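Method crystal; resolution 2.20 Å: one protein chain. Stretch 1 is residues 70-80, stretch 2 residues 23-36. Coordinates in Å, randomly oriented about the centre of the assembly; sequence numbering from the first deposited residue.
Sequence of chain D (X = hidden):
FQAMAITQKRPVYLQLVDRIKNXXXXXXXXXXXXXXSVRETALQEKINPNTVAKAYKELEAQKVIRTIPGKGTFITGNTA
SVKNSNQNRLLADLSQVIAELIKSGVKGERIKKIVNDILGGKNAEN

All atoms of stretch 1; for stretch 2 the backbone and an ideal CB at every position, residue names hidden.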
# COMPACT_ATOMS: atom_id res chain seq x y z
N GLY D 70 -0.37 -32.14 20.05
CA GLY D 70 0.65 -32.66 20.97
C GLY D 70 2.12 -32.46 20.57
O GLY D 70 3.01 -32.65 21.40
N LYS D 71 2.36 -32.05 19.31
CA LYS D 71 3.71 -31.92 18.74
C LYS D 71 4.12 -30.45 18.51
O LYS D 71 5.19 -30.01 18.95
CB LYS D 71 3.78 -32.70 17.42
CG LYS D 71 5.21 -33.07 16.98
CD LYS D 71 5.22 -34.32 16.09
CE LYS D 71 5.25 -35.60 16.95
NZ LYS D 71 4.82 -36.82 16.22
N GLY D 72 3.27 -29.68 17.85
CA GLY D 72 3.58 -28.28 17.60
C GLY D 72 2.81 -27.67 16.45
O GLY D 72 1.83 -28.24 15.98
N THR D 73 3.25 -26.47 16.06
CA THR D 73 2.77 -25.73 14.90
C THR D 73 3.97 -25.57 14.01
O THR D 73 5.06 -25.19 14.48
CB THR D 73 2.28 -24.32 15.27
OG1 THR D 73 1.26 -24.42 16.27
CG2 THR D 73 1.74 -23.56 14.05
N PHE D 74 3.74 -25.85 12.73
CA PHE D 74 4.83 -26.01 11.76
C PHE D 74 4.45 -25.28 10.51
O PHE D 74 3.29 -25.25 10.15
CB PHE D 74 5.02 -27.50 11.42
CG PHE D 74 5.53 -28.33 12.55
CD1 PHE D 74 6.88 -28.50 12.73
CD2 PHE D 74 4.66 -28.92 13.44
CE1 PHE D 74 7.35 -29.25 13.77
CE2 PHE D 74 5.13 -29.67 14.49
CZ PHE D 74 6.47 -29.83 14.65
N ILE D 75 5.43 -24.69 9.85
CA ILE D 75 5.25 -24.21 8.48
C ILE D 75 4.82 -25.40 7.60
O ILE D 75 5.32 -26.50 7.77
CB ILE D 75 6.54 -23.58 7.92
CG1 ILE D 75 7.09 -22.49 8.87
CG2 ILE D 75 6.30 -23.01 6.51
CD1 ILE D 75 6.00 -21.53 9.47
N THR D 76 3.87 -25.15 6.69
CA THR D 76 3.44 -26.13 5.68
C THR D 76 4.64 -26.77 4.95
O THR D 76 5.73 -26.20 4.85
CB THR D 76 2.47 -25.44 4.65
OG1 THR D 76 1.85 -26.43 3.80
CG2 THR D 76 3.23 -24.38 3.83
N GLY D 77 4.44 -27.98 4.45
CA GLY D 77 5.32 -28.57 3.45
C GLY D 77 5.11 -27.97 2.08
O GLY D 77 5.98 -28.08 1.22
N ASN D 78 3.97 -27.31 1.90
CA ASN D 78 3.58 -26.70 0.61
C ASN D 78 4.02 -25.26 0.42
O ASN D 78 3.22 -24.37 0.06
CB ASN D 78 2.05 -26.79 0.45
CG ASN D 78 1.52 -28.20 0.63
OD1 ASN D 78 2.08 -29.17 0.06
ND2 ASN D 78 0.43 -28.34 1.41
N THR D 79 5.31 -25.00 0.62
CA THR D 79 5.80 -23.64 0.56
C THR D 79 5.92 -23.07 -0.87
O THR D 79 5.91 -21.85 -1.03
CB THR D 79 7.18 -23.54 1.22
OG1 THR D 79 8.05 -24.46 0.55
CG2 THR D 79 7.07 -23.85 2.73
N ALA D 80 6.11 -23.93 -1.87
CA ALA D 80 6.17 -23.47 -3.29
C ALA D 80 4.80 -22.88 -3.68
O ALA D 80 4.73 -21.93 -4.42
CB ALA D 80 6.58 -24.58 -4.22
N UNK D 23 7.89 -14.29 5.33
CA UNK D 23 9.07 -15.02 5.78
C UNK D 23 9.13 -16.39 5.11
O UNK D 23 10.21 -16.84 4.72
CB UNK D 23 9.06 -15.17 7.30
N UNK D 24 7.97 -17.02 5.00
CA UNK D 24 7.85 -18.26 4.27
C UNK D 24 8.19 -17.97 2.81
O UNK D 24 9.15 -18.53 2.27
CB UNK D 24 6.45 -18.86 4.42
N UNK D 25 7.46 -17.04 2.21
CA UNK D 25 7.70 -16.69 0.82
C UNK D 25 9.18 -16.46 0.55
O UNK D 25 9.66 -16.87 -0.49
CB UNK D 25 6.90 -15.44 0.44
N UNK D 26 9.91 -15.81 1.46
CA UNK D 26 11.32 -15.47 1.21
C UNK D 26 12.34 -16.44 1.85
O UNK D 26 13.52 -16.13 1.90
CB UNK D 26 11.59 -14.06 1.73
N UNK D 27 11.89 -17.61 2.30
CA UNK D 27 12.75 -18.65 2.88
C UNK D 27 13.39 -18.27 4.23
O UNK D 27 14.33 -18.87 4.67
CB UNK D 27 13.86 -18.99 1.88
N UNK D 28 12.85 -17.26 4.91
CA UNK D 28 13.27 -16.97 6.28
C UNK D 28 12.77 -18.09 7.20
O UNK D 28 13.44 -18.51 8.15
CB UNK D 28 12.74 -15.61 6.74
N UNK D 29 11.56 -18.55 6.92
CA UNK D 29 10.99 -19.74 7.53
C UNK D 29 10.89 -20.72 6.39
O UNK D 29 10.44 -20.34 5.31
CB UNK D 29 9.64 -19.48 8.21
N UNK D 30 11.35 -21.95 6.62
CA UNK D 30 11.39 -23.01 5.60
C UNK D 30 10.30 -24.03 5.83
O UNK D 30 9.75 -24.15 6.92
CB UNK D 30 12.75 -23.70 5.59
N UNK D 31 10.01 -24.80 4.78
CA UNK D 31 9.03 -25.89 4.84
C UNK D 31 9.25 -26.71 6.10
O UNK D 31 10.39 -27.08 6.42
CB UNK D 31 9.12 -26.78 3.60
N UNK D 32 8.15 -26.98 6.81
CA UNK D 32 8.14 -27.85 8.00
C UNK D 32 8.87 -27.30 9.25
O UNK D 32 8.91 -27.97 10.28
CB UNK D 32 8.77 -29.19 7.62
N UNK D 33 9.40 -26.07 9.18
CA UNK D 33 10.04 -25.44 10.32
C UNK D 33 9.01 -25.35 11.43
O UNK D 33 7.86 -25.00 11.19
CB UNK D 33 10.60 -24.06 9.96
N UNK D 34 9.43 -25.67 12.64
CA UNK D 34 8.57 -25.50 13.78
C UNK D 34 8.46 -24.01 14.14
O UNK D 34 9.43 -23.28 14.15
CB UNK D 34 9.09 -26.31 14.97
N UNK D 35 7.24 -23.60 14.44
CA UNK D 35 6.94 -22.22 14.80
C UNK D 35 6.92 -22.18 16.33
O UNK D 35 6.53 -23.19 16.94
CB UNK D 35 5.62 -21.74 14.20
N UNK D 36 7.38 -21.06 16.94
CA UNK D 36 7.20 -20.85 18.38
C UNK D 36 5.75 -21.01 18.83
O UNK D 36 4.83 -20.92 18.02
CB UNK D 36 7.70 -19.46 18.77

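Position 23 is helical, and its CB has nothing of stretch 1 within 5.5 Å. Many residues would suit; it is Glu-23.

Position 24 points its CB toward stretch 1, 4.6 Å from Ile-75 CG2 and 5.3 Å from Thr-79 CG2. Both neighbours are methyls, so a medium apolar side chain fits. It is Val-24. Its CG2 lies 3.9 Å from Ile-75 CG2, and its CG1 lies 3.9 Å from Thr-79 CG2.

Position 25 points away and position 26, where the chain leaves the helix, is out of reach. Stretch 1 sets no demand on either. They are Ala-25 and Thr-26.

Position 27 has positive phi (68°), which favours Gly, Asn or Asp. It is Asp-27. Position 28 is out of reach; it is Val-28.

Position 29 points toward stretch 1, its CB 4.0 Å from Ile-75 CG1. An apolar residue suits. It is Leu-29; its closest approach to Ile-75 is from CB to CG1, at 4.0 Å.

Position 30 points away, so stretch 1 does not select its side chain. A type II turn starts here, and a small polar residue would be at home. It is Ser-30; its OG donates to Asp-27 OD1 at 2.9 Å.

Position 31 points sideways. Its CB is 3.7 Å from both Thr-76 O and Thr-79 CG2. A small residue fits easily. It is Ala-31, whose CB packs on that Thr-79 methyl.

Position 32 has phi/psi of 69/2 within the turn, so Gly or Asn is likely. Its N donates to Thr-76 O at 3.2 Å and weakly to Ile-75 O at 3.0 Å, whatever the side chain. The CB points away. It is Asn-32, whose end returns: ND2 lies 3.5 Å from Gly-77 CA and donates to a water 3.0 Å away. That water donates to Ile-75 O at 3.3 Å.

Position 33 points sideways, its CB 4.0 Å from Ile-75 CG1. Its O accepts from Ile-75 N at 2.8 Å. Several residues would do. It is Asp-33; its OD2 accepts from Ser-30 N at 2.6 Å, within the turn.

Position 34 lies on the Phe-74 side of the pairing, its CB 3.6 Å from Phe-74 CE1. The start of a side chain would touch the Phe-74 ring, and a long one ending in a donor could reach Lys-71 O. It is Gln-34; its NE2 bonds weakly to Lys-71 O at 3.4 Å.

Position 35 shares the side of Thr-73, its CB 4.7 Å from Ile-75 CD1. A branched apolar residue suits. It is Leu-35. Its CD1 sits tightly against Ile-75 CD1 at 3.2 Å, and its N donates to Thr-73 O at 2.7 Å.

Position 36 points away; it is Pro-36.

Stretch 2 23-36: EVATDVLSANDQLP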
# COMPACT_ATOMS: atom_id res chain seq x y z
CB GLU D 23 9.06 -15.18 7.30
CG GLU D 23 9.36 -13.87 7.99
CD GLU D 23 9.39 -13.96 9.50
OE1 GLU D 23 8.92 -14.96 10.07
OE2 GLU D 23 9.88 -12.99 10.11
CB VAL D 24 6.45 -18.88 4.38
CG1 VAL D 24 6.37 -20.13 3.51
CG2 VAL D 24 6.12 -19.21 5.83
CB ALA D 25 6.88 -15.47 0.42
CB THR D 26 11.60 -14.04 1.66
OG1 THR D 26 11.23 -13.88 3.04
CG2 THR D 26 10.80 -13.05 0.82
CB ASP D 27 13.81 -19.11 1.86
CG ASP D 27 14.38 -20.52 2.18
OD1 ASP D 27 13.59 -21.48 2.45
OD2 ASP D 27 15.65 -20.66 2.15
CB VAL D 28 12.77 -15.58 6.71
CG1 VAL D 28 12.92 -15.33 8.22
CG2 VAL D 28 13.51 -14.54 5.92
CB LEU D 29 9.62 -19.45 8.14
CG LEU D 29 9.64 -18.41 9.27
CD1 LEU D 29 8.23 -17.91 9.61
CD2 LEU D 29 10.32 -18.98 10.50
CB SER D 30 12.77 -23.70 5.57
OG SER D 30 13.75 -22.83 4.99
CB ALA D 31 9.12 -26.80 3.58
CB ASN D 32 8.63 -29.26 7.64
CG ASN D 32 7.98 -29.79 6.35
OD1 ASN D 32 8.67 -30.05 5.34
ND2 ASN D 32 6.64 -29.89 6.36
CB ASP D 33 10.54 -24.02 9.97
CG ASP D 33 11.92 -24.01 9.29
OD1 ASP D 33 12.56 -25.05 9.26
OD2 ASP D 33 12.36 -22.93 8.81
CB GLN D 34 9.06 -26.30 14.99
CG GLN D 34 8.08 -26.16 16.16
CD GLN D 34 8.10 -27.29 17.15
OE1 GLN D 34 9.05 -28.08 17.21
NE2 GLN D 34 7.04 -27.37 17.96
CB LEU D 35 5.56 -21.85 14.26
CG LEU D 35 5.37 -20.54 13.51
CD1 LEU D 35 6.45 -20.37 12.45
CD2 LEU D 35 3.97 -20.50 12.92
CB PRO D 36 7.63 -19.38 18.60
CG PRO D 36 8.42 -19.01 17.46
CD PRO D 36 8.11 -19.95 16.31
O HOH W 1 4.55 -29.61 8.50
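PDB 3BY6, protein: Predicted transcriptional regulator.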